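Side-chain contacts in putative nucleotide-diphospho-sugar transferase (Desulfovibrio desulfuricans subsp. desulfuricans, PDB 3CGX), which probably transfers a sugar unit from a nucleotide-diphospho-sugar donor through a GT-A-like domain, its exact substrates not being established: residues L35-H38 with F39-M43; H93-Q96 with K97-D101; C118-V121 with Q122-L125; S152-P155 with D156-D159. All blocks are in the same frame, centred on the assembly; numbering follows the deposited sequence. Where two conformers were deposited one is given.

Along the chain the four contacts follow in series, none nested in or crossing another. Each is local, joining neighbouring turns without closing a long loop. Interaction 1 lies in helix 29-47, after the first strand of the mixed sheet; interaction 2 lies in the C-terminal part of helix 87-100, just before strand 105-109; interaction 3 occupies helix 118-127, which follows that strand; interaction 4 is a 3-10 turn beyond strand 143-149. Interactions 1 and 2 lie on opposite sides of the chain's centre, their centres about 25 Å apart. Interactions 2 and 4 alone touch: Met95 and Phe99 pack on Phe153, and Met95 also on Phe158, which ties helix 87-100 to the loop.

Interaction 1 (L35-H38 with F39-M43); sequences LYRH and FVQDM
Gln41 reaches back along its helix to Arg37 and His38, one turn earlier. Its CG turns to the side of its own backbone N (chi1 -70°), a choice that sends the chain back along the preceding turn: CB lies near Arg37 O, and CG is 3.4 Å from that same Arg37 O. Beyond CG the chain is extended. At the tip OE1 comes 3.4 Å from Arg37 CG. The Gln41 and His38 side chains lie side by side, NE2 3.7 Å from His38 ND1 and oblique to the ring, with amide and ring planes 55° apart. A water joins Gln41 to Arg37, donating to Gln41 OE1 at 2.6 Å and accepting from Arg37 NH1 at 3.1 Å. Gln41 OE1 also takes a bond from Trp72 NE1, and His38 ND1 pairs with Ser214 OG, so the polar tips are held by other parts of the fold. These are i to i+3 and i to i+4 contacts of an alpha-helix, helix 29-47, which packs on strand 5-11 of the GT-A-like sheet. On its buried side Val40 CG2 sits over one face of the Tyr36 ring in a CH-pi contact, 3.9 Å from the centroid and 3.5 Å from CZ. Phe39 turns a face to Tyr36 CA, which lies 4.2 Å from its centroid, and its CD2 meets the edge of the tyrosine ring. Tyr36 OH bonds to Ser111 OG and Lys12 N.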
# COMPACT_ATOMS: atom_id res chain seq x y z
N LEU A 35 5.05 14.87 1.48
CA LEU A 35 4.02 14.32 0.57
C LEU A 35 3.66 12.89 0.97
O LEU A 35 2.47 12.55 1.09
CB LEU A 35 4.44 14.40 -0.89
CG LEU A 35 4.38 15.77 -1.52
CD1 LEU A 35 5.31 15.84 -2.75
CD2 LEU A 35 2.85 16.14 -1.87
N TYR A 36 4.68 12.07 1.19
CA TYR A 36 4.46 10.66 1.54
C TYR A 36 3.76 10.58 2.91
O TYR A 36 2.83 9.78 3.10
CB TYR A 36 5.79 9.84 1.48
CG TYR A 36 5.57 8.43 2.00
CD1 TYR A 36 4.79 7.52 1.30
CD2 TYR A 36 6.12 8.02 3.22
CE1 TYR A 36 4.53 6.23 1.81
CE2 TYR A 36 5.89 6.74 3.72
CZ TYR A 36 5.08 5.86 3.03
OH TYR A 36 4.81 4.60 3.50
N ARG A 37 4.15 11.45 3.83
CA ARG A 37 3.49 11.51 5.15
C ARG A 37 2.00 11.68 4.97
O ARG A 37 1.17 10.96 5.58
CB ARG A 37 4.11 12.63 5.98
CG ARG A 37 3.44 12.89 7.30
CD ARG A 37 4.05 14.13 7.98
NE ARG A 37 5.33 13.77 8.55
CZ ARG A 37 5.48 13.30 9.79
NH1 ARG A 37 4.43 13.20 10.58
NH2 ARG A 37 6.69 12.98 10.25
N HIS A 38 1.64 12.60 4.08
CA HIS A 38 0.23 12.86 3.78
C HIS A 38 -0.46 11.73 3.00
O HIS A 38 -1.69 11.54 3.19
CB HIS A 38 0.06 14.22 3.11
CG HIS A 38 0.19 15.33 4.10
ND1 HIS A 38 -0.89 15.76 4.85
CD2 HIS A 38 1.27 15.98 4.58
CE1 HIS A 38 -0.48 16.69 5.70
NE2 HIS A 38 0.83 16.84 5.56
N PHE A 39 0.28 11.02 2.17
CA PHE A 39 -0.29 9.86 1.44
C PHE A 39 -0.82 8.92 2.52
O PHE A 39 -1.95 8.42 2.45
CB PHE A 39 0.74 9.07 0.66
CG PHE A 39 1.26 9.73 -0.61
CD1 PHE A 39 1.00 11.06 -0.92
CD2 PHE A 39 2.12 9.03 -1.43
CE1 PHE A 39 1.54 11.63 -2.05
CE2 PHE A 39 2.68 9.62 -2.58
CZ PHE A 39 2.39 10.94 -2.85
N VAL A 40 0.03 8.68 3.52
CA VAL A 40 -0.27 7.69 4.55
C VAL A 40 -1.46 8.12 5.42
O VAL A 40 -2.43 7.37 5.66
CB VAL A 40 0.99 7.32 5.42
CG1 VAL A 40 0.58 6.48 6.62
CG2 VAL A 40 2.07 6.56 4.57
N GLN A 41 -1.39 9.35 5.90
CA GLN A 41 -2.51 9.93 6.66
C GLN A 41 -3.83 9.86 5.94
O GLN A 41 -4.84 9.49 6.52
CB GLN A 41 -2.24 11.39 7.01
CG GLN A 41 -1.18 11.51 8.04
CD GLN A 41 -0.75 12.94 8.29
OE1 GLN A 41 0.34 13.14 8.79
NE2 GLN A 41 -1.60 13.95 7.94
N ASP A 42 -3.84 10.25 4.69
CA ASP A 42 -5.07 10.23 3.93
C ASP A 42 -5.61 8.83 3.73
O ASP A 42 -6.82 8.60 3.89
CB ASP A 42 -4.91 10.90 2.54
CG ASP A 42 -4.66 12.40 2.63
OD1 ASP A 42 -4.86 12.97 3.69
OD2 ASP A 42 -4.22 12.98 1.62
N MSE A 43 -4.73 7.89 3.38
CA MSE A 43 -5.18 6.49 3.19
C MSE A 43 -5.73 5.90 4.49
O MSE A 43 -6.76 5.22 4.47
CB MSE A 43 -4.06 5.62 2.61
CG MSE A 43 -3.62 6.01 1.19
SE MSE A 43 -2.25 4.86 0.54
CE MSE A 43 -3.38 3.27 0.21
O HOH W 1 1.61 14.56 10.50

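Interaction 2 (H93-Q96 with K97-D101); sequences HAMQ and KAFDD
Met95 and Phe99, one turn apart, lean toward the same side of helix 87-100 and meet loosely at their ends, with Met95 CE 4.5 Å from Phe99 CE2. Residue 95 is selenomethionine. The phenyl ring approaches the preceding turn's backbone more closely than its side chain: with CG beside its own backbone N (chi1 -74°), Phe99 swings back toward the carbonyl its own N is hydrogen-bonded to, and CD2 comes 3.2 Å from Met95 O, at an oblique slant to the ring. Phe99 N donates to that same Met95 O at 3.0 Å, so the oxygen is both hydrogen-bonded and flanked by the ring. Gln96 and Asp100 are set differently: their chains pass at a slant, amide and carboxylate planes stand 35° apart, and Asp100 N donates to Gln96 O at 2.9 Å. On the solvent side, Lys97 bends twice, at chi2 and chi4, carrying NZ round to Asp101, where it forms a salt bridge to OD2 at 2.9 Å on the syn lone pair and a weak second bond to OD1. Met95 and Phe99 also touch Val106 and Phe148, and Ala94 packs on Leu8 and Phe10, placing this face of the helix against the central sheet; the Phe153 ring meets that of Phe99 with planes at about 45°. The contact thus divides into an apolar side facing the sheet and a polar side, where the lysine's ammonium is paired with a carboxylate four residues on, two opposite charges that probably offset each other at the surface.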
# COMPACT_ATOMS: atom_id res chain seq x y z
N HIS A 93 5.13 -13.17 6.24
CA HIS A 93 5.05 -13.19 7.71
C HIS A 93 3.85 -12.40 8.27
O HIS A 93 3.15 -12.86 9.19
CB HIS A 93 6.36 -12.70 8.31
CG HIS A 93 7.52 -13.61 8.01
ND1 HIS A 93 8.83 -13.17 7.98
CD2 HIS A 93 7.55 -14.93 7.68
CE1 HIS A 93 9.63 -14.19 7.68
NE2 HIS A 93 8.87 -15.26 7.48
N ALA A 94 3.56 -11.26 7.67
CA ALA A 94 2.45 -10.42 8.15
C ALA A 94 1.09 -11.12 7.89
O ALA A 94 0.21 -11.20 8.75
CB ALA A 94 2.51 -9.03 7.50
N MSE A 95 0.95 -11.69 6.71
CA MSE A 95 -0.29 -12.39 6.37
C MSE A 95 -0.46 -13.67 7.22
O MSE A 95 -1.55 -13.97 7.74
CB MSE A 95 -0.27 -12.74 4.89
CG MSE A 95 -0.22 -11.52 4.00
SE MSE A 95 -0.85 -11.85 2.14
CE MSE A 95 -2.72 -11.83 2.66
N GLN A 96 0.64 -14.39 7.37
CA GLN A 96 0.65 -15.63 8.13
C GLN A 96 0.24 -15.34 9.55
O GLN A 96 -0.54 -16.07 10.14
CB GLN A 96 2.02 -16.31 8.10
CG GLN A 96 2.00 -17.61 8.89
CD GLN A 96 1.12 -18.67 8.23
OE1 GLN A 96 0.08 -19.04 8.76
NE2 GLN A 96 1.53 -19.14 7.05
N LYS A 97 0.74 -14.24 10.08
CA LYS A 97 0.43 -13.83 11.45
C LYS A 97 -1.05 -13.49 11.63
O LYS A 97 -1.69 -13.84 12.66
CB LYS A 97 1.28 -12.64 11.83
CG LYS A 97 0.90 -11.91 13.09
CD LYS A 97 1.30 -12.61 14.34
CE LYS A 97 1.20 -11.62 15.52
NZ LYS A 97 -0.08 -10.85 15.55
N ALA A 98 -1.59 -12.80 10.63
CA ALA A 98 -2.99 -12.38 10.66
C ALA A 98 -3.92 -13.61 10.65
O ALA A 98 -4.89 -13.68 11.39
CB ALA A 98 -3.32 -11.39 9.52
N PHE A 99 -3.55 -14.60 9.85
CA PHE A 99 -4.34 -15.81 9.77
C PHE A 99 -4.20 -16.58 11.08
O PHE A 99 -5.15 -17.14 11.57
CB PHE A 99 -3.92 -16.68 8.57
CG PHE A 99 -4.40 -16.14 7.24
CD1 PHE A 99 -5.73 -15.79 7.07
CD2 PHE A 99 -3.53 -15.98 6.20
CE1 PHE A 99 -6.17 -15.31 5.89
CE2 PHE A 99 -3.97 -15.46 5.00
CZ PHE A 99 -5.29 -15.13 4.85
N ASP A 100 -2.99 -16.61 11.62
CA ASP A 100 -2.76 -17.25 12.94
C ASP A 100 -3.60 -16.57 14.02
O ASP A 100 -4.04 -17.20 14.97
CB ASP A 100 -1.30 -17.16 13.36
CG ASP A 100 -0.40 -18.06 12.54
OD1 ASP A 100 -0.90 -18.88 11.75
OD2 ASP A 100 0.83 -17.93 12.72
N ASP A 101 -3.79 -15.28 13.88
CA ASP A 101 -4.58 -14.50 14.83
C ASP A 101 -6.06 -14.84 14.70
O ASP A 101 -6.86 -14.46 15.54
CB ASP A 101 -4.45 -12.97 14.62
CG ASP A 101 -3.07 -12.41 15.00
OD1 ASP A 101 -2.26 -13.16 15.61
OD2 ASP A 101 -2.81 -11.22 14.63

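Interaction 3 (C118-V121 with Q122-L125); sequences CELV and QKAL
The flat groups that meet between Cys118-Val121 and Gln122-Leu125 are peptide planes, and the donors reach them differently. Gln122 N approaches Cys118 O within the carbonyl plane, at 3.1 Å. Ala124 N instead stands above the Leu120 carbonyl plane, 36° out of it, 2.9 Å from Leu120 O. Lys123 N bonds to Glu119 O and Leu125 N to Val121 O. Such i to i+4 bonds make this ordinary alpha-helix. Both polar atoms of the Gln122 amide are bonded outside the two segments: OE1 accepts from His51 N and NE2 donates to Asn126 OD1, which should fix its rotation. Side-chain packing between the turns is light. Leu120 and Lys123 lie side by side and point the same way, CD2 of the leucine 4.1 Å from CD of the lysine. The aliphatic part of Lys123 is extended, and only the last torsion bends (chi4 -53°), bringing NZ to a salt bridge with Asp127. Leu125 turns back toward the preceding turn, CG 3.5 Å from Val121 O, and its CD1 lies 4.4 Å from Val121 CG1. The helix thus shows two sides: Lys123 is exposed and Leu120 partly so, whereas Val121 rests on Met109 of strand 105-109, and Leu125 packs on Val107 of that strand and on Ile7 of strand 5-11, so helix 118-127 covers the middle of the sheet.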
# COMPACT_ATOMS: atom_id res chain seq x y z
N CYS A 118 -11.26 3.76 -1.15
CA CYS A 118 -11.42 2.81 -0.06
C CYS A 118 -12.45 1.73 -0.41
O CYS A 118 -12.25 0.58 -0.08
CB CYS A 118 -11.72 3.48 1.30
SG CYS A 118 -13.23 4.53 1.54
N GLU A 119 -13.49 2.12 -1.14
CA GLU A 119 -14.59 1.21 -1.43
C GLU A 119 -14.06 0.06 -2.24
O GLU A 119 -14.65 -1.00 -2.23
CB GLU A 119 -15.79 1.88 -2.12
CG GLU A 119 -15.50 2.71 -3.37
CD GLU A 119 -15.25 4.16 -3.08
OE1 GLU A 119 -14.47 4.46 -2.16
OE2 GLU A 119 -15.80 4.99 -3.83
N LEU A 120 -12.94 0.23 -2.96
CA LEU A 120 -12.38 -0.92 -3.71
C LEU A 120 -11.69 -1.94 -2.80
O LEU A 120 -11.64 -3.13 -3.08
CB LEU A 120 -11.42 -0.47 -4.83
CG LEU A 120 -12.13 0.19 -6.03
CD1 LEU A 120 -11.12 0.57 -7.12
CD2 LEU A 120 -13.19 -0.75 -6.58
N VAL A 121 -11.19 -1.45 -1.69
CA VAL A 121 -10.61 -2.32 -0.65
C VAL A 121 -11.72 -3.12 0.01
O VAL A 121 -11.56 -4.33 0.27
CB VAL A 121 -9.86 -1.50 0.42
CG1 VAL A 121 -9.27 -2.44 1.53
CG2 VAL A 121 -8.76 -0.69 -0.22
N GLN A 122 -12.83 -2.43 0.28
CA GLN A 122 -14.03 -3.10 0.78
C GLN A 122 -14.54 -4.12 -0.25
O GLN A 122 -14.91 -5.25 0.08
CB GLN A 122 -15.12 -2.13 1.11
CG GLN A 122 -16.32 -2.77 1.75
CD GLN A 122 -16.01 -3.27 3.12
OE1 GLN A 122 -15.65 -2.48 4.00
NE2 GLN A 122 -16.10 -4.59 3.32
N LYS A 123 -14.57 -3.73 -1.51
CA LYS A 123 -15.01 -4.63 -2.55
C LYS A 123 -14.13 -5.89 -2.58
O LYS A 123 -14.64 -7.04 -2.68
CB LYS A 123 -15.00 -3.94 -3.93
CG LYS A 123 -15.50 -4.85 -5.06
CD LYS A 123 -15.69 -4.03 -6.35
CE LYS A 123 -16.14 -4.84 -7.52
NZ LYS A 123 -15.22 -5.98 -7.71
N ALA A 124 -12.83 -5.70 -2.51
CA ALA A 124 -11.88 -6.82 -2.46
C ALA A 124 -12.20 -7.78 -1.31
O ALA A 124 -12.22 -9.00 -1.48
CB ALA A 124 -10.41 -6.30 -2.38
N LEU A 125 -12.41 -7.23 -0.12
CA LEU A 125 -12.72 -8.03 1.04
C LEU A 125 -14.02 -8.77 0.85
O LEU A 125 -14.13 -9.96 1.19
CB LEU A 125 -12.75 -7.17 2.29
CG LEU A 125 -11.34 -6.76 2.76
CD1 LEU A 125 -11.42 -5.55 3.73
CD2 LEU A 125 -10.59 -7.96 3.34

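Interaction 4 (S152-P155 with D156-D159); sequences SFCP and DVFD
A short 3-10 turn, in the loop between strand 143-149 and helix 169-178, brings Phe153 and Phe158 together: the rings meet edge to edge, CE1 of the first 4.0 Å from CE2 of the second, their side chains crossing at about a right angle. One face of each ring is covered by a nearby residue. Phe153 carries CG opposite its backbone N (chi1 180°), which sets the ring with Pro155 CD over the centre of one face, 3.9 Å above its plane. Val157 CG2 lies over the centre of the Phe158 ring, 3.8 Å above it. The turn itself is closed by i to i+3 bonds, as in a 3-10 helix: Val157 N to Cys154 O at 3.1 Å and Phe158 N to Pro155 O at 3.0 Å. In both, the donor stands well above the carbonyl plane, 46° out of it for Cys154 and 44° for Pro155, away from the lone pairs, consistent with the tight winding of a 3-10 turn. Cys154 SG packs against Val157 CG1 at 3.6 Å, an apolar contact. Asp159 N makes a further i to i+3 bond, to Asp156 O, at 2.9 Å. Phe153 also meets Phe99 of helix 87-100 and stands edge-to-face with Phe148, while Phe158 packs on Met91 and Lys92. Asp159 OD1 makes a salt bridge to Lys92 NZ of the same helix.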
# COMPACT_ATOMS: atom_id res chain seq x y z
N SER A 152 -7.28 -20.81 1.80
CA SER A 152 -6.63 -20.79 0.48
C SER A 152 -5.24 -20.15 0.48
O SER A 152 -4.57 -20.00 -0.56
CB SER A 152 -7.48 -19.97 -0.51
OG SER A 152 -8.65 -20.66 -0.90
N PHE A 153 -4.80 -19.73 1.66
CA PHE A 153 -3.54 -19.02 1.74
C PHE A 153 -2.42 -19.88 1.18
O PHE A 153 -2.21 -21.01 1.59
CB PHE A 153 -3.24 -18.60 3.17
CG PHE A 153 -1.95 -17.87 3.32
CD1 PHE A 153 -1.58 -16.92 2.40
CD2 PHE A 153 -1.12 -18.11 4.40
CE1 PHE A 153 -0.40 -16.21 2.54
CE2 PHE A 153 0.04 -17.41 4.54
CZ PHE A 153 0.41 -16.46 3.61
N CYS A 154 -1.68 -19.26 0.27
CA CYS A 154 -0.58 -19.89 -0.44
C CYS A 154 0.69 -19.07 -0.21
O CYS A 154 1.03 -18.21 -1.03
CB CYS A 154 -0.93 -19.94 -1.92
SG CYS A 154 0.28 -20.78 -2.92
N PRO A 155 1.38 -19.31 0.91
CA PRO A 155 2.58 -18.47 1.19
C PRO A 155 3.69 -18.60 0.14
O PRO A 155 4.54 -17.72 -0.01
CB PRO A 155 3.05 -18.96 2.56
CG PRO A 155 2.31 -20.27 2.84
CD PRO A 155 1.08 -20.29 1.97
N ASP A 156 3.69 -19.73 -0.54
CA ASP A 156 4.65 -20.00 -1.61
C ASP A 156 4.64 -18.92 -2.71
O ASP A 156 5.62 -18.74 -3.44
CB ASP A 156 4.37 -21.37 -2.25
CG ASP A 156 4.85 -22.52 -1.39
OD1 ASP A 156 5.21 -22.32 -0.21
OD2 ASP A 156 4.88 -23.65 -1.92
N VAL A 157 3.54 -18.18 -2.84
CA VAL A 157 3.51 -17.11 -3.88
C VAL A 157 4.52 -16.01 -3.57
O VAL A 157 4.83 -15.19 -4.43
CB VAL A 157 2.12 -16.45 -4.09
CG1 VAL A 157 1.08 -17.56 -4.34
CG2 VAL A 157 1.77 -15.54 -2.90
N PHE A 158 5.07 -16.01 -2.36
CA PHE A 158 6.05 -14.97 -1.99
C PHE A 158 7.48 -15.50 -2.17
O PHE A 158 8.45 -14.78 -2.04
CB PHE A 158 5.85 -14.48 -0.56
CG PHE A 158 4.51 -13.84 -0.33
CD1 PHE A 158 4.21 -12.64 -0.92
CD2 PHE A 158 3.54 -14.46 0.46
CE1 PHE A 158 2.97 -12.06 -0.71
CE2 PHE A 158 2.33 -13.89 0.66
CZ PHE A 158 2.04 -12.68 0.06
N ASP A 159 7.57 -16.77 -2.48
CA ASP A 159 8.88 -17.43 -2.55
C ASP A 159 9.44 -17.42 -3.95
O ASP A 159 8.75 -17.70 -4.93
CB ASP A 159 8.80 -18.87 -2.03
CG ASP A 159 8.53 -18.94 -0.56
OD1 ASP A 159 8.69 -17.92 0.13
OD2 ASP A 159 8.17 -20.03 -0.07